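Local coordinates for sporulation inhibitor of replication protein SirA (Bacillus subtilis, PDB 4TPS), which inhibits the initiation of DNA replication during sporulation by acting on DnaA, preventing overinitiation and enforcing diploidy, at residues H10-L15 with M135-K140. Numbering follows the deposited sequence.
With ACT (acetate ion), chain F.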
loop_
_atom_site.group_PDB
_atom_site.type_symbol
_atom_site.label_atom_id
_atom_site.label_comp_id
_atom_site.label_asym_id
_atom_site.label_seq_id
_atom_site.Cartn_x
_atom_site.Cartn_y
_atom_site.Cartn_z
ATOM N N HIS A 10 -10.563 -2.850 16.207
ATOM C CA HIS A 10 -10.817 -3.283 14.826
ATOM C C HIS A 10 -9.599 -2.922 14.017
ATOM O O HIS A 10 -9.306 -1.732 13.803
ATOM C CB HIS A 10 -12.052 -2.567 14.289
ATOM C CG HIS A 10 -12.475 -3.020 12.918
ATOM N ND1 HIS A 10 -13.543 -2.460 12.231
ATOM C CD2 HIS A 10 -12.050 -4.052 12.162
ATOM C CE1 HIS A 10 -13.710 -3.124 11.091
ATOM N NE2 HIS A 10 -12.818 -4.091 11.038
ATOM N N TYR A 11 -8.826 -3.940 13.637
ATOM C CA TYR A 11 -7.571 -3.701 12.903
ATOM C C TYR A 11 -7.725 -4.157 11.455
ATOM O O TYR A 11 -8.319 -5.244 11.170
ATOM C CB TYR A 11 -6.468 -4.557 13.491
ATOM C CG TYR A 11 -6.199 -4.356 14.911
ATOM C CD1 TYR A 11 -5.369 -3.357 15.352
ATOM C CD2 TYR A 11 -6.823 -5.202 15.871
ATOM C CE1 TYR A 11 -5.121 -3.203 16.706
ATOM C CE2 TYR A 11 -6.557 -5.076 17.194
ATOM C CZ TYR A 11 -5.719 -4.087 17.622
ATOM O OH TYR A 11 -5.506 -4.038 19.000
ATOM N N TYR A 12 -7.180 -3.346 10.548
ATOM C CA TYR A 12 -6.931 -3.752 9.166
ATOM C C TYR A 12 -5.426 -3.978 9.065
ATOM O O TYR A 12 -4.628 -3.098 9.445
ATOM C CB TYR A 12 -7.407 -2.657 8.238
ATOM C CG TYR A 12 -8.889 -2.482 8.235
ATOM C CD1 TYR A 12 -9.500 -1.739 9.187
ATOM C CD2 TYR A 12 -9.668 -3.043 7.259
ATOM C CE1 TYR A 12 -10.880 -1.534 9.175
ATOM C CE2 TYR A 12 -11.008 -2.867 7.237
ATOM C CZ TYR A 12 -11.634 -2.093 8.196
ATOM O OH TYR A 12 -13.049 -1.992 8.120
ATOM N N THR A 13 -5.055 -5.179 8.619
ATOM C CA THR A 13 -3.663 -5.612 8.628
ATOM C C THR A 13 -3.269 -6.015 7.229
ATOM O O THR A 13 -3.979 -6.778 6.562
ATOM C CB THR A 13 -3.445 -6.724 9.629
ATOM O OG1 THR A 13 -3.888 -6.318 10.932
ATOM C CG2 THR A 13 -1.993 -7.098 9.763
ATOM N N TYR A 14 -2.204 -5.364 6.732
ATOM C CA TYR A 14 -1.664 -5.672 5.382
ATOM C C TYR A 14 -0.218 -6.137 5.466
ATOM O O TYR A 14 0.510 -5.783 6.386
ATOM C CB TYR A 14 -1.733 -4.407 4.497
ATOM C CG TYR A 14 -3.118 -4.016 4.057
ATOM C CD1 TYR A 14 -3.949 -3.245 4.884
ATOM C CD2 TYR A 14 -3.562 -4.320 2.796
ATOM C CE1 TYR A 14 -5.197 -2.832 4.446
ATOM C CE2 TYR A 14 -4.823 -3.917 2.338
ATOM C CZ TYR A 14 -5.641 -3.189 3.176
ATOM O OH TYR A 14 -6.857 -2.791 2.761
ATOM N N LEU A 15 0.151 -6.974 4.488
ATOM C CA LEU A 15 1.495 -7.485 4.332
ATOM C C LEU A 15 2.216 -6.546 3.344
ATOM O O LEU A 15 1.909 -6.551 2.128
ATOM C CB LEU A 15 1.444 -8.902 3.800
ATOM C CG LEU A 15 2.771 -9.625 3.745
ATOM C CD1 LEU A 15 3.516 -9.546 5.055
ATOM C CD2 LEU A 15 2.595 -11.065 3.289
ATOM N N MET A 135 -3.486 -1.678 11.641
ATOM C CA MET A 135 -3.944 -0.332 11.798
ATOM C C MET A 135 -5.386 -0.345 12.282
ATOM O O MET A 135 -6.247 -0.989 11.639
ATOM C CB MET A 135 -3.953 0.325 10.428
ATOM C CG MET A 135 -2.564 0.530 9.781
ATOM S SD MET A 135 -2.620 0.849 7.999
ATOM C CE MET A 135 -2.858 -0.788 7.355
ATOM N N ASP A 136 -5.642 0.397 13.370
ATOM C CA ASP A 136 -7.037 0.643 13.856
ATOM C C ASP A 136 -7.362 2.106 13.546
ATOM O O ASP A 136 -6.792 3.009 14.140
ATOM C CB ASP A 136 -7.134 0.309 15.342
ATOM C CG ASP A 136 -8.570 0.439 15.873
ATOM O OD1 ASP A 136 -9.317 1.263 15.364
ATOM O OD2 ASP A 136 -8.963 -0.288 16.851
ATOM N N PHE A 137 -8.261 2.321 12.581
ATOM C CA PHE A 137 -8.623 3.639 12.110
ATOM C C PHE A 137 -9.602 4.337 13.070
ATOM O O PHE A 137 -9.871 5.511 12.912
ATOM C CB PHE A 137 -9.321 3.531 10.742
ATOM C CG PHE A 137 -8.468 2.893 9.675
ATOM C CD1 PHE A 137 -7.223 3.446 9.338
ATOM C CD2 PHE A 137 -8.870 1.785 9.046
ATOM C CE1 PHE A 137 -6.418 2.857 8.403
ATOM C CE2 PHE A 137 -8.060 1.182 8.109
ATOM C CZ PHE A 137 -6.838 1.714 7.800
ATOM N N ASN A 138 -10.122 3.588 14.037
ATOM C CA ASN A 138 -11.020 4.163 15.042
ATOM C C ASN A 138 -10.233 4.856 16.148
ATOM O O ASN A 138 -10.579 5.929 16.600
ATOM C CB ASN A 138 -11.937 3.098 15.677
ATOM C CG ASN A 138 -12.777 2.299 14.668
ATOM O OD1 ASN A 138 -13.215 1.149 14.947
ATOM N ND2 ASN A 138 -13.105 2.918 13.565
ATOM N N SER A 139 -9.177 4.208 16.617
ATOM C CA SER A 139 -8.392 4.698 17.767
ATOM C C SER A 139 -7.059 5.373 17.343
ATOM O O SER A 139 -6.340 5.922 18.183
ATOM C CB SER A 139 -8.080 3.469 18.593
ATOM O OG SER A 139 -7.215 2.608 17.798
ATOM N N LYS A 140 -6.711 5.252 16.054
ATOM C CA LYS A 140 -5.433 5.823 15.504
ATOM C C LYS A 140 -4.182 5.079 16.071
ATOM O O LYS A 140 -3.144 5.626 16.204
ATOM C CB LYS A 140 -5.342 7.358 15.718
ATOM C CG LYS A 140 -4.562 8.080 14.613
ATOM C CD LYS A 140 -4.668 9.629 14.702
ATOM C CE LYS A 140 -4.751 10.291 13.347
ATOM N NZ LYS A 140 -3.357 10.621 12.960
HETATM C C ACT F . -15.889 0.208 12.519
HETATM O O ACT F . -14.900 -0.267 13.137
HETATM O OXT ACT F . -16.185 -0.186 11.344
HETATM C CH3 ACT F . -16.737 1.281 13.163
HETATM O O HOH W 1 -10.125 0.245 12.046
#
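Two antiparallel strands of the SirA sheet part company here: strand 132-136 leaves its neighbour near the start of strand 9-16 and gives way to an Asx turn that leads into strand 141-144. Tyr12 and Met135 form the hydrogen-bonded pair. Tyr12 N reaches Met135 O at 2.8 Å, in the carbonyl plane and nearly straight, whereas the return bond from Met135 N comes in above the plane of the Tyr12 carbonyl and is clearly bent. Beyond this pair, Asp136 takes over the pairing with its side chain. With CG anti to the backbone N (chi1 -176°), its carboxylate lies beside the start of strand 9-16, and OD2 accepts from His10 N at 3.1 Å, from above the carboxylate plane. OD1 turns back on its own loop and takes two N-H groups, Asn138 N nearly along the C-O axis and Ser139 N from above the plane, so both oxygens of this buried group are engaged. Where the strands diverge, a water bridges His10 O and Phe137 N.

On the face bearing Tyr12 and Tyr14, the Phe137 ring crosses Tyr12 obliquely, planes 37° apart, its CE2 meeting Tyr12 CD1 at 3.4 Å. Met135 bends at its last torsion, bringing CE to 3.7 Å from Tyr14 CD1; helix 28-39 packs on Met135 and Phe137 through Phe32 and Phe35, and Tyr14 OH is hydrogen-bonded to His39. Tyr11 points to the other face, where its OH is hydrogen-bonded to Glu118 and Arg141.

One face of the His10 imidazole, CG anti to its backbone N, is covered by Tyr12 CE1, which sits over the ring toward its rim. His10 NE2 is hydrogen-bonded to Glu108, and ND1 donates almost straight (174°) to an oxygen of an acetate, probably from the crystallisation liquor, at 2.7 Å.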